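Local coordinates for phenylalanyl-tRNA synthetase beta chain (Pyrococcus horikoshii, PDB 2CXI), which forms, with the alpha subunit, the tetrameric enzyme that charges tRNA(Phe) with phenylalanine using ATP, this chain being the N-terminal part of the beta subunit, at residues Y82-E95 against A255-K269. Residues are numbered along the deposited sequence; the frame is centred on the assembly and turned at random.
Sequences YEVKKSNVTVYVDE and AERGGKIRSVRVVYK
Thr90 OG1 is gripped side-on by Arg265, whose NE and NH2 both lie 3.2 Å from it in bent N-H bonds (145° and 143°), and the same hydroxyl also bonds to Gly16 O of the second subunit. The setting is a pair of parallel neighbours, strands 84-93 and 260-267, in a mixed beta sheet to which the B3/4 region contributes, with a beta bulge that shifts the register by two between Lys86 and Thr90. Arg265 runs alongside Thr90 and bends at chi3 (82°), which brings NE and NH2 to the hydroxyl, and NH1 goes on to a salt bridge with Glu272. A water links Arg265 NH2 to Tyr92 OH, which also bonds to Ser18 N of the second subunit.

At the bulge, Ser263 O takes two bonds from Ser87, 2.9 Å from N and 2.7 Å from OG; that OG in turn accepts from Val89 N, making an ST turn at the corner of the strand. Near the start of the pair, Arg262 lies alongside Lys85, with Lys85 CB 3.4 Å from Arg262 NH1 over one guanidinium face and Lys260 CB over the other. NH1 donates to Ile261 O, which already accepts from Lys85 N, and makes a long salt bridge to Glu83. With an alanine at this position, the Lys85 methylenes would probably lose their flat neighbour, Ile261 O its second donor and the Glu83 carboxylate one of its positive partners. At the far end, Val93 CG2 touches Val266 CG1, while Val93 CB sits over the centre of the Tyr268 ring in a CH-pi contact, 3.8 Å from its centroid.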
# COMPACT_ATOMS: atom_id res chain seq x y z
N TYR A 82 -21.06 -13.00 21.33
CA TYR A 82 -19.71 -12.96 20.74
C TYR A 82 -19.44 -11.66 19.98
O TYR A 82 -20.10 -11.39 18.99
CB TYR A 82 -19.55 -14.14 19.78
CG TYR A 82 -19.65 -15.48 20.47
CD1 TYR A 82 -18.58 -15.98 21.23
CD2 TYR A 82 -20.80 -16.25 20.35
CE1 TYR A 82 -18.68 -17.18 21.88
CE2 TYR A 82 -20.90 -17.47 20.99
CZ TYR A 82 -19.86 -17.92 21.75
OH TYR A 82 -19.99 -19.13 22.38
N GLU A 83 -18.49 -10.85 20.44
CA GLU A 83 -18.20 -9.63 19.68
C GLU A 83 -17.13 -9.94 18.61
O GLU A 83 -16.15 -10.64 18.86
CB GLU A 83 -17.73 -8.55 20.65
CG GLU A 83 -17.36 -7.22 20.03
CD GLU A 83 -16.34 -6.52 20.89
OE1 GLU A 83 -16.71 -6.02 21.97
OE2 GLU A 83 -15.15 -6.47 20.50
N VAL A 84 -17.35 -9.47 17.39
CA VAL A 84 -16.37 -9.69 16.35
C VAL A 84 -16.00 -8.29 15.88
O VAL A 84 -16.89 -7.51 15.52
CB VAL A 84 -16.92 -10.56 15.20
CG1 VAL A 84 -15.91 -10.66 14.01
CG2 VAL A 84 -17.24 -11.96 15.73
N LYS A 85 -14.72 -7.97 15.91
CA LYS A 85 -14.26 -6.70 15.32
C LYS A 85 -13.44 -6.98 14.06
O LYS A 85 -12.74 -7.96 14.00
CB LYS A 85 -13.42 -5.96 16.33
CG LYS A 85 -14.24 -5.53 17.52
CD LYS A 85 -13.71 -4.27 18.15
CE LYS A 85 -13.00 -4.55 19.43
NZ LYS A 85 -12.91 -3.29 20.23
N LYS A 86 -13.51 -6.11 13.05
CA LYS A 86 -12.70 -6.32 11.85
C LYS A 86 -11.21 -6.16 12.12
O LYS A 86 -10.81 -5.21 12.80
CB LYS A 86 -13.10 -5.37 10.73
CG LYS A 86 -14.55 -5.48 10.39
CD LYS A 86 -14.73 -5.15 8.94
CE LYS A 86 -14.81 -3.67 8.73
NZ LYS A 86 -15.18 -3.44 7.31
N SER A 87 -10.41 -7.13 11.66
CA SER A 87 -8.99 -6.96 11.57
C SER A 87 -8.69 -6.12 10.31
O SER A 87 -9.57 -5.75 9.53
CB SER A 87 -8.26 -8.31 11.48
OG SER A 87 -8.49 -8.94 10.24
N ASN A 88 -7.42 -5.84 10.10
CA ASN A 88 -7.04 -5.11 8.90
C ASN A 88 -6.50 -6.13 7.89
O ASN A 88 -5.56 -5.83 7.15
CB ASN A 88 -5.94 -4.10 9.31
CG ASN A 88 -5.48 -3.22 8.16
OD1 ASN A 88 -4.26 -3.03 7.99
ND2 ASN A 88 -6.44 -2.69 7.37
N VAL A 89 -7.04 -7.34 7.91
CA VAL A 89 -6.45 -8.40 7.13
C VAL A 89 -7.36 -8.80 5.96
O VAL A 89 -8.59 -8.93 6.10
CB VAL A 89 -6.09 -9.61 8.03
CG1 VAL A 89 -5.66 -10.76 7.22
CG2 VAL A 89 -4.96 -9.23 9.01
N THR A 90 -6.72 -9.00 4.81
CA THR A 90 -7.32 -9.59 3.64
C THR A 90 -6.69 -10.93 3.29
O THR A 90 -5.45 -11.11 3.34
CB THR A 90 -7.14 -8.63 2.44
OG1 THR A 90 -7.87 -7.42 2.71
CG2 THR A 90 -7.82 -9.17 1.21
N VAL A 91 -7.54 -11.89 2.92
CA VAL A 91 -7.07 -13.15 2.32
C VAL A 91 -7.69 -13.27 0.93
O VAL A 91 -8.87 -13.07 0.77
CB VAL A 91 -7.47 -14.39 3.18
CG1 VAL A 91 -6.97 -15.72 2.54
CG2 VAL A 91 -6.99 -14.20 4.60
N TYR A 92 -6.86 -13.61 -0.06
CA TYR A 92 -7.35 -13.83 -1.43
C TYR A 92 -7.50 -15.30 -1.71
O TYR A 92 -6.56 -16.07 -1.49
CB TYR A 92 -6.37 -13.20 -2.42
CG TYR A 92 -6.26 -11.72 -2.21
CD1 TYR A 92 -7.20 -10.84 -2.79
CD2 TYR A 92 -5.23 -11.17 -1.41
CE1 TYR A 92 -7.10 -9.47 -2.58
CE2 TYR A 92 -5.12 -9.78 -1.22
CZ TYR A 92 -6.06 -8.95 -1.83
OH TYR A 92 -6.01 -7.58 -1.64
N VAL A 93 -8.69 -15.68 -2.18
CA VAL A 93 -8.93 -17.06 -2.66
C VAL A 93 -8.95 -17.18 -4.18
O VAL A 93 -9.82 -16.61 -4.86
CB VAL A 93 -10.24 -17.66 -2.03
CG1 VAL A 93 -10.47 -19.10 -2.52
CG2 VAL A 93 -10.14 -17.59 -0.53
N ASP A 94 -7.96 -17.92 -4.70
CA ASP A 94 -7.75 -18.12 -6.13
C ASP A 94 -8.91 -18.86 -6.83
O ASP A 94 -9.31 -19.97 -6.42
CB ASP A 94 -6.48 -18.95 -6.30
CG ASP A 94 -5.95 -18.95 -7.70
OD1 ASP A 94 -6.61 -18.44 -8.65
OD2 ASP A 94 -4.86 -19.46 -7.92
N GLU A 95 -9.47 -18.24 -7.88
CA GLU A 95 -10.54 -18.89 -8.64
C GLU A 95 -10.08 -20.17 -9.28
O GLU A 95 -10.88 -21.06 -9.54
CB GLU A 95 -11.14 -17.95 -9.70
CG GLU A 95 -10.20 -17.55 -10.82
CD GLU A 95 -10.90 -16.68 -11.87
OE1 GLU A 95 -12.17 -16.64 -11.89
OE2 GLU A 95 -10.19 -16.02 -12.66
N ALA A 255 -12.89 -18.12 22.06
CA ALA A 255 -13.53 -17.07 22.86
C ALA A 255 -13.76 -17.50 24.33
O ALA A 255 -13.68 -16.68 25.26
CB ALA A 255 -14.83 -16.61 22.22
N GLU A 256 -14.00 -18.80 24.54
CA GLU A 256 -14.17 -19.32 25.93
C GLU A 256 -12.90 -19.24 26.76
O GLU A 256 -12.95 -19.30 28.00
CB GLU A 256 -14.64 -20.79 25.95
CG GLU A 256 -16.07 -21.00 25.48
CD GLU A 256 -17.12 -20.38 26.39
OE1 GLU A 256 -17.10 -20.56 27.63
OE2 GLU A 256 -17.97 -19.69 25.84
N ARG A 257 -11.76 -19.14 26.08
CA ARG A 257 -10.45 -18.92 26.69
C ARG A 257 -10.04 -17.42 26.70
O ARG A 257 -8.86 -17.09 26.88
CB ARG A 257 -9.38 -19.75 25.93
CG ARG A 257 -9.79 -21.23 25.76
CD ARG A 257 -8.63 -22.16 25.70
NE ARG A 257 -8.98 -23.59 25.74
CZ ARG A 257 -9.03 -24.33 26.84
NH1 ARG A 257 -9.36 -25.61 26.73
NH2 ARG A 257 -8.80 -23.81 28.04
N GLY A 258 -11.00 -16.52 26.49
CA GLY A 258 -10.70 -15.09 26.57
C GLY A 258 -10.24 -14.50 25.24
O GLY A 258 -9.96 -13.29 25.16
N GLY A 259 -10.17 -15.33 24.19
CA GLY A 259 -9.81 -14.83 22.84
C GLY A 259 -10.75 -13.76 22.30
O GLY A 259 -11.98 -13.84 22.44
N LYS A 260 -10.18 -12.76 21.64
CA LYS A 260 -10.98 -11.70 20.99
C LYS A 260 -11.03 -11.98 19.49
O LYS A 260 -10.00 -12.06 18.84
CB LYS A 260 -10.42 -10.30 21.35
CG LYS A 260 -10.44 -10.10 22.92
CD LYS A 260 -9.83 -8.77 23.36
CE LYS A 260 -9.89 -8.65 24.91
NZ LYS A 260 -8.67 -7.90 25.43
N ILE A 261 -12.24 -12.19 18.96
CA ILE A 261 -12.40 -12.72 17.60
C ILE A 261 -12.38 -11.54 16.64
O ILE A 261 -13.09 -10.55 16.84
CB ILE A 261 -13.74 -13.45 17.46
CG1 ILE A 261 -13.83 -14.61 18.44
CG2 ILE A 261 -13.97 -13.91 15.99
CD1 ILE A 261 -15.25 -15.26 18.47
N ARG A 262 -11.57 -11.66 15.60
CA ARG A 262 -11.38 -10.58 14.63
C ARG A 262 -11.71 -11.14 13.28
O ARG A 262 -11.23 -12.24 12.94
CB ARG A 262 -9.93 -10.10 14.67
CG ARG A 262 -9.49 -9.51 16.02
CD ARG A 262 -10.39 -8.34 16.42
NE ARG A 262 -10.10 -7.72 17.70
CZ ARG A 262 -10.96 -7.64 18.71
NH1 ARG A 262 -12.19 -8.18 18.63
NH2 ARG A 262 -10.59 -7.01 19.82
N SER A 263 -12.53 -10.43 12.50
CA SER A 263 -12.93 -10.91 11.20
C SER A 263 -11.88 -10.54 10.15
O SER A 263 -11.09 -9.61 10.34
CB SER A 263 -14.29 -10.36 10.78
OG SER A 263 -14.27 -8.97 10.61
N VAL A 264 -11.87 -11.29 9.05
CA VAL A 264 -10.99 -10.96 7.95
C VAL A 264 -11.85 -10.84 6.69
O VAL A 264 -12.98 -11.37 6.63
CB VAL A 264 -9.74 -11.93 7.80
CG1 VAL A 264 -9.31 -12.62 9.13
CG2 VAL A 264 -9.88 -12.90 6.70
N ARG A 265 -11.34 -10.06 5.73
CA ARG A 265 -11.98 -9.86 4.42
C ARG A 265 -11.47 -10.93 3.47
O ARG A 265 -10.27 -11.06 3.26
CB ARG A 265 -11.59 -8.45 3.91
CG ARG A 265 -12.24 -8.00 2.63
CD ARG A 265 -11.98 -6.47 2.34
NE ARG A 265 -10.69 -6.35 1.74
CZ ARG A 265 -10.44 -6.17 0.44
NH1 ARG A 265 -11.40 -5.99 -0.46
NH2 ARG A 265 -9.18 -6.14 0.07
N VAL A 266 -12.38 -11.74 2.93
CA VAL A 266 -11.96 -12.83 2.11
C VAL A 266 -12.46 -12.54 0.69
O VAL A 266 -13.67 -12.51 0.46
CB VAL A 266 -12.50 -14.19 2.57
CG1 VAL A 266 -11.81 -15.34 1.79
CG2 VAL A 266 -12.32 -14.39 4.11
N VAL A 267 -11.50 -12.38 -0.22
CA VAL A 267 -11.74 -11.93 -1.60
C VAL A 267 -11.67 -13.08 -2.60
O VAL A 267 -10.60 -13.74 -2.83
CB VAL A 267 -10.79 -10.72 -1.96
CG1 VAL A 267 -11.14 -10.10 -3.38
CG2 VAL A 267 -10.90 -9.66 -0.94
N TYR A 268 -12.82 -13.36 -3.19
CA TYR A 268 -12.94 -14.31 -4.26
C TYR A 268 -13.02 -13.53 -5.58
O TYR A 268 -13.12 -12.32 -5.56
CB TYR A 268 -14.20 -15.15 -4.07
CG TYR A 268 -14.12 -16.19 -2.95
CD1 TYR A 268 -14.16 -15.80 -1.60
CD2 TYR A 268 -13.98 -17.56 -3.25
CE1 TYR A 268 -14.11 -16.77 -0.55
CE2 TYR A 268 -13.90 -18.53 -2.21
CZ TYR A 268 -13.96 -18.12 -0.89
OH TYR A 268 -13.92 -19.07 0.10
N LYS A 269 -12.97 -14.20 -6.72
CA LYS A 269 -13.05 -13.48 -8.00
C LYS A 269 -14.36 -12.69 -8.10
O LYS A 269 -14.30 -11.50 -8.38
CB LYS A 269 -12.84 -14.40 -9.21
CG LYS A 269 -12.87 -13.69 -10.57
CD LYS A 269 -11.72 -12.67 -10.70
CE LYS A 269 -11.75 -11.94 -12.06
NZ LYS A 269 -11.62 -12.92 -13.19
O HOH W 1 -14.57 -11.77 20.68
O HOH W 2 -8.13 -6.14 -2.50
O HOH W 3 -12.15 -16.85 -6.32